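Local coordinates for Amy13K (PDB 6B3P), which probably binds starch through two family 26 carbohydrate-binding modules of a cell-surface alpha-amylase, here holding maltooligosaccharide, at residues M1-D13 and L75-D88. Residues are numbered along the deposited sequence; the frame is centred on the assembly and turned at random.
With FMT (formic acid), chain B; EDO (1,2-ethanediol), chain M.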
loop_
_atom_site.group_PDB
_atom_site.type_symbol
_atom_site.label_atom_id
_atom_site.label_comp_id
_atom_site.label_asym_id
_atom_site.label_seq_id
_atom_site.Cartn_x
_atom_site.Cartn_y
_atom_site.Cartn_z
ATOM N N MET A 1 3.423 3.516 12.684
ATOM C CA MET A 1 2.118 2.928 12.268
ATOM C C MET A 1 1.859 3.278 10.817
ATOM O O MET A 1 2.391 4.265 10.315
ATOM C CB MET A 1 0.974 3.440 13.146
ATOM C CG MET A 1 0.782 4.947 13.102
ATOM S SD MET A 1 -0.772 5.473 13.842
ATOM C CE MET A 1 -1.918 5.023 12.552
ATOM N N ASP A 2 1.035 2.477 10.151
ATOM C CA ASP A 2 0.725 2.717 8.748
ATOM C C ASP A 2 -0.467 3.651 8.614
ATOM O O ASP A 2 -1.581 3.327 9.026
ATOM C CB ASP A 2 0.449 1.402 8.019
ATOM C CG ASP A 2 1.552 0.385 8.222
ATOM O OD1 ASP A 2 2.554 0.445 7.481
ATOM O OD2 ASP A 2 1.422 -0.469 9.124
ATOM N N LEU A 3 -0.211 4.816 8.029
ATOM C CA LEU A 3 -1.243 5.807 7.766
ATOM C C LEU A 3 -1.574 5.813 6.284
ATOM O O LEU A 3 -0.683 5.726 5.439
ATOM C CB LEU A 3 -0.788 7.201 8.206
ATOM C CG LEU A 3 -1.734 8.362 7.885
ATOM C CD1 LEU A 3 -2.998 8.274 8.717
ATOM C CD2 LEU A 3 -1.034 9.688 8.113
ATOM N N THR A 4 -2.862 5.902 5.980
ATOM C CA THR A 4 -3.321 6.085 4.610
ATOM C C THR A 4 -4.401 7.153 4.608
ATOM O O THR A 4 -5.323 7.109 5.417
ATOM C CB THR A 4 -3.873 4.780 4.002
ATOM O OG1 THR A 4 -2.876 3.754 4.084
ATOM C CG2 THR A 4 -4.272 4.984 2.542
ATOM N N ILE A 5 -4.269 8.123 3.710
ATOM C CA ILE A 5 -5.271 9.169 3.563
ATOM C C ILE A 5 -5.736 9.242 2.118
ATOM O O ILE A 5 -4.925 9.406 1.208
ATOM C CB ILE A 5 -4.732 10.545 3.997
ATOM C CG1 ILE A 5 -4.328 10.513 5.472
ATOM C CG2 ILE A 5 -5.791 11.625 3.773
ATOM C CD1 ILE A 5 -3.580 11.750 5.939
ATOM N N ASN A 6 -7.044 9.114 1.926
ATOM C CA ASN A 6 -7.661 9.294 0.622
ATOM C C ASN A 6 -8.476 10.579 0.630
ATOM O O ASN A 6 -9.237 10.830 1.564
ATOM C CB ASN A 6 -8.548 8.102 0.264
ATOM C CG ASN A 6 -7.875 6.773 0.539
ATOM O OD1 ASN A 6 -7.050 6.308 -0.246
ATOM N ND2 ASN A 6 -8.233 6.149 1.657
ATOM N N TYR A 7 -8.304 11.387 -0.410
ATOM C CA TYR A 7 -8.943 12.694 -0.502
ATOM C C TYR A 7 -9.616 12.858 -1.861
ATOM O O TYR A 7 -8.968 12.763 -2.905
ATOM C CB TYR A 7 -7.902 13.795 -0.261
ATOM C CG TYR A 7 -8.368 15.209 -0.531
ATOM C CD1 TYR A 7 -9.629 15.644 -0.134
ATOM C CD2 TYR A 7 -7.527 16.119 -1.160
ATOM C CE1 TYR A 7 -10.044 16.945 -0.376
ATOM C CE2 TYR A 7 -7.930 17.415 -1.404
ATOM C CZ TYR A 7 -9.187 17.824 -1.011
ATOM O OH TYR A 7 -9.578 19.115 -1.261
ATOM N N LYS A 8 -10.926 13.075 -1.835
ATOM C CA LYS A 8 -11.676 13.391 -3.042
ATOM C C LYS A 8 -11.485 14.876 -3.301
ATOM O O LYS A 8 -12.168 15.710 -2.706
ATOM C CB LYS A 8 -13.154 13.036 -2.878
ATOM C CG LYS A 8 -13.964 13.061 -4.165
ATOM C CD LYS A 8 -15.428 12.802 -3.863
ATOM C CE LYS A 8 -16.203 12.382 -5.094
ATOM N NZ LYS A 8 -17.530 11.835 -4.700
ATOM N N SER A 9 -10.538 15.201 -4.175
ATOM C CA SER A 9 -10.040 16.568 -4.277
ATOM C C SER A 9 -11.114 17.580 -4.640
ATOM O O SER A 9 -11.936 17.354 -5.530
ATOM C CB SER A 9 -8.910 16.661 -5.301
ATOM O OG SER A 9 -8.430 17.994 -5.362
ATOM N N THR A 10 -11.089 18.692 -3.915
ATOM C CA THR A 10 -11.865 19.873 -4.235
ATOM C C THR A 10 -10.911 21.029 -4.541
ATOM O O THR A 10 -11.327 22.187 -4.599
ATOM C CB THR A 10 -12.795 20.264 -3.076
ATOM O OG1 THR A 10 -12.024 20.397 -1.875
ATOM C CG2 THR A 10 -13.870 19.208 -2.865
ATOM N N LEU A 11 -9.633 20.700 -4.732
ATOM C CA LEU A 11 -8.583 21.701 -4.928
ATOM C C LEU A 11 -7.765 21.470 -6.201
ATOM O O LEU A 11 -6.694 22.055 -6.370
ATOM C CB LEU A 11 -7.643 21.716 -3.716
ATOM C CG LEU A 11 -8.200 22.248 -2.395
ATOM C CD1 LEU A 11 -7.197 22.010 -1.275
ATOM C CD2 LEU A 11 -8.534 23.730 -2.507
ATOM N N GLY A 12 -8.269 20.623 -7.094
ATOM C CA GLY A 12 -7.594 20.341 -8.354
ATOM C C GLY A 12 -6.857 19.017 -8.321
ATOM O O GLY A 12 -7.014 18.245 -7.377
ATOM N N ASP A 13 -6.044 18.755 -9.343
ATOM C CA ASP A 13 -5.396 17.451 -9.482
ATOM C C ASP A 13 -3.985 17.399 -8.882
ATOM O O ASP A 13 -3.313 16.369 -8.954
ATOM C CB ASP A 13 -5.340 17.042 -10.962
ATOM C CG ASP A 13 -4.502 17.988 -11.813
ATOM O OD1 ASP A 13 -3.755 18.823 -11.259
ATOM O OD2 ASP A 13 -4.585 17.888 -13.056
ATOM N N LEU A 75 -6.066 13.973 13.455
ATOM C CA LEU A 75 -5.947 12.532 13.283
ATOM C C LEU A 75 -5.625 11.909 14.640
ATOM O O LEU A 75 -4.498 12.008 15.125
ATOM C CB LEU A 75 -4.860 12.190 12.260
ATOM C CG LEU A 75 -4.909 12.918 10.915
ATOM C CD1 LEU A 75 -3.753 12.450 10.036
ATOM C CD2 LEU A 75 -6.251 12.718 10.213
ATOM N N SER A 76 -6.621 11.279 15.256
ATOM C CA SER A 76 -6.461 10.719 16.594
ATOM C C SER A 76 -5.750 9.371 16.525
ATOM O O SER A 76 -6.359 8.321 16.728
ATOM C CB SER A 76 -7.822 10.582 17.276
ATOM O OG SER A 76 -8.454 11.845 17.405
ATOM N N THR A 77 -4.448 9.421 16.256
ATOM C CA THR A 77 -3.659 8.227 15.959
ATOM C C THR A 77 -2.945 7.613 17.164
ATOM O O THR A 77 -2.382 6.523 17.053
ATOM C CB THR A 77 -2.585 8.539 14.903
ATOM O OG1 THR A 77 -1.928 9.765 15.245
ATOM C CG2 THR A 77 -3.205 8.667 13.526
ATOM N N LYS A 78 -2.948 8.302 18.301
ATOM C CA LYS A 78 -2.162 7.846 19.447
ATOM C C LYS A 78 -2.495 6.411 19.846
ATOM O O LYS A 78 -3.647 6.078 20.120
ATOM C CB LYS A 78 -2.366 8.764 20.652
ATOM C CG LYS A 78 -1.487 8.384 21.837
ATOM C CD LYS A 78 -1.629 9.346 22.999
ATOM C CE LYS A 78 -0.660 8.986 24.116
ATOM N NZ LYS A 78 -0.797 9.873 25.301
ATOM N N GLY A 79 -1.471 5.563 19.863
ATOM C CA GLY A 79 -1.612 4.191 20.319
ATOM C C GLY A 79 -2.117 3.214 19.271
ATOM O O GLY A 79 -2.160 2.009 19.520
ATOM N N LYS A 80 -2.494 3.720 18.101
ATOM C CA LYS A 80 -3.036 2.873 17.038
ATOM C C LYS A 80 -1.928 2.177 16.250
ATOM O O LYS A 80 -0.812 2.684 16.152
ATOM C CB LYS A 80 -3.901 3.698 16.081
ATOM C CG LYS A 80 -5.058 4.438 16.745
ATOM C CD LYS A 80 -6.069 3.488 17.373
ATOM C CE LYS A 80 -7.256 4.255 17.942
ATOM N NZ LYS A 80 -8.343 3.373 18.460
ATOM N N ALA A 81 -2.251 1.016 15.686
ATOM C CA ALA A 81 -1.307 0.256 14.869
ATOM C C ALA A 81 -1.428 0.650 13.399
ATOM O O ALA A 81 -0.463 0.568 12.642
ATOM C CB ALA A 81 -1.543 -1.238 15.039
ATOM N N GLU A 82 -2.623 1.076 13.005
ATOM C CA GLU A 82 -2.878 1.504 11.632
ATOM C C GLU A 82 -4.077 2.437 11.577
ATOM O O GLU A 82 -4.889 2.465 12.501
ATOM C CB GLU A 82 -3.117 0.297 10.728
ATOM C CG GLU A 82 -4.302 -0.555 11.143
ATOM C CD GLU A 82 -4.330 -1.887 10.424
ATOM O OE1 GLU A 82 -3.486 -2.754 10.733
ATOM O OE2 GLU A 82 -5.195 -2.067 9.547
ATOM N N ALA A 83 -4.192 3.192 10.489
ATOM C CA ALA A 83 -5.329 4.087 10.296
ATOM C C ALA A 83 -5.485 4.466 8.829
ATOM O O ALA A 83 -4.522 4.888 8.188
ATOM C CB ALA A 83 -5.172 5.339 11.149
ATOM N N GLU A 84 -6.693 4.296 8.298
ATOM C CA GLU A 84 -7.020 4.786 6.963
ATOM C C GLU A 84 -8.157 5.793 7.038
ATOM O O GLU A 84 -9.187 5.530 7.662
ATOM C CB GLU A 84 -7.400 3.645 6.021
ATOM C CG GLU A 84 -7.676 4.132 4.605
ATOM C CD GLU A 84 -7.751 3.014 3.582
ATOM O OE1 GLU A 84 -7.845 1.834 3.979
ATOM O OE2 GLU A 84 -7.717 3.322 2.372
ATOM N N TYR A 85 -7.962 6.939 6.392
ATOM C CA TYR A 85 -8.952 8.009 6.383
ATOM C C TYR A 85 -9.446 8.287 4.970
ATOM O O TYR A 85 -8.702 8.143 3.999
ATOM C CB TYR A 85 -8.369 9.293 6.979
ATOM C CG TYR A 85 -8.067 9.224 8.457
ATOM C CD1 TYR A 85 -9.049 9.494 9.401
ATOM C CD2 TYR A 85 -6.795 8.903 8.910
ATOM C CE1 TYR A 85 -8.774 9.436 10.754
ATOM C CE2 TYR A 85 -6.510 8.845 10.259
ATOM C CZ TYR A 85 -7.502 9.112 11.177
ATOM O OH TYR A 85 -7.221 9.054 12.524
ATOM N N TRP A 86 -10.710 8.685 4.871
ATOM C CA TRP A 86 -11.276 9.207 3.632
ATOM C C TRP A 86 -11.793 10.616 3.882
ATOM O O TRP A 86 -12.561 10.832 4.820
ATOM C CB TRP A 86 -12.411 8.319 3.122
ATOM C CG TRP A 86 -11.965 6.981 2.607
ATOM C CD1 TRP A 86 -11.733 6.639 1.306
ATOM C CD2 TRP A 86 -11.704 5.804 3.382
ATOM N NE1 TRP A 86 -11.343 5.326 1.225
ATOM C CE2 TRP A 86 -11.316 4.791 2.484
ATOM C CE3 TRP A 86 -11.759 5.512 4.747
ATOM C CZ2 TRP A 86 -10.985 3.506 2.908
ATOM C CZ3 TRP A 86 -11.429 4.233 5.166
ATOM C CH2 TRP A 86 -11.048 3.247 4.249
ATOM N N PHE A 87 -11.366 11.574 3.064
ATOM C CA PHE A 87 -11.870 12.935 3.187
ATOM C C PHE A 87 -12.705 13.307 1.969
ATOM O O PHE A 87 -12.185 13.483 0.869
ATOM C CB PHE A 87 -10.731 13.935 3.372
ATOM C CG PHE A 87 -11.189 15.260 3.900
ATOM C CD1 PHE A 87 -11.779 16.190 3.058
ATOM C CD2 PHE A 87 -11.052 15.569 5.243
ATOM C CE1 PHE A 87 -12.215 17.409 3.541
ATOM C CE2 PHE A 87 -11.484 16.789 5.734
ATOM C CZ PHE A 87 -12.066 17.709 4.882
ATOM N N ASP A 88 -14.008 13.419 2.198
ATOM C CA ASP A 88 -14.977 13.749 1.163
ATOM C C ASP A 88 -16.039 14.647 1.790
ATOM O O ASP A 88 -17.135 14.194 2.124
ATOM C CB ASP A 88 -15.593 12.471 0.577
ATOM C CG ASP A 88 -16.576 12.749 -0.549
ATOM O OD1 ASP A 88 -16.631 13.899 -1.022
ATOM O OD2 ASP A 88 -17.281 11.808 -0.972
HETATM C C FMT B . -5.532 0.134 15.591
HETATM O O1 FMT B . -4.778 0.113 14.627
HETATM O O2 FMT B . -5.209 -0.348 16.677
HETATM C C1 EDO M . -6.495 2.819 21.010
HETATM O O1 EDO M . -7.169 2.067 22.029
HETATM C C2 EDO M . -5.101 3.210 21.489
HETATM O O2 EDO M . -5.121 4.565 21.961
HETATM O O HOH W 1 -3.119 2.559 6.535
HETATM O O HOH W 2 -14.126 16.128 -1.222
#
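Strands 2-8 and 82-87 run parallel, 8° apart, Asp2 facing Glu82 and Tyr7 facing Phe87, in a ladder ending with Lys8 N to Phe87 O (3.0 Å). On one face the Asn6 amide lies over the Trp86 indole, ND2 above its rim and the two planes 29° apart. That ND2 donates to Glu84 OE2 (3.0 Å), which receives it on its anti lone pair and also bonds Thr185, while Asn6 OD1 accepts a hydrogen bond from the Thr46 hydroxyl. Glu84 reaches this amide because its CG stands anti to the backbone N (chi1 -177°) and the chain stays extended. Replacing Glu84 by alanine would remove this acceptor and is likely to leave Asn6 ND2 with little more than a weak bond to Tyr85 O, the amide less firmly fixed over the indole. Asp2 and Glu82 form salt bridges with Lys202 and Lys160. On the opposite face, Leu3 CD1 meets the edge of the Tyr85 ring (3.9 Å from CD2), whose centre is covered by Leu75 CD2. Met1 CE rests on Ala83 CB (3.6 Å). Strand 44-50 pairs with the other edge of 2-8, and 91-92 with that of 82-87; Leu59 and Leu61 of strand 57-62 pack against Ile5, Tyr7 and Phe87 in the beta-sandwich core.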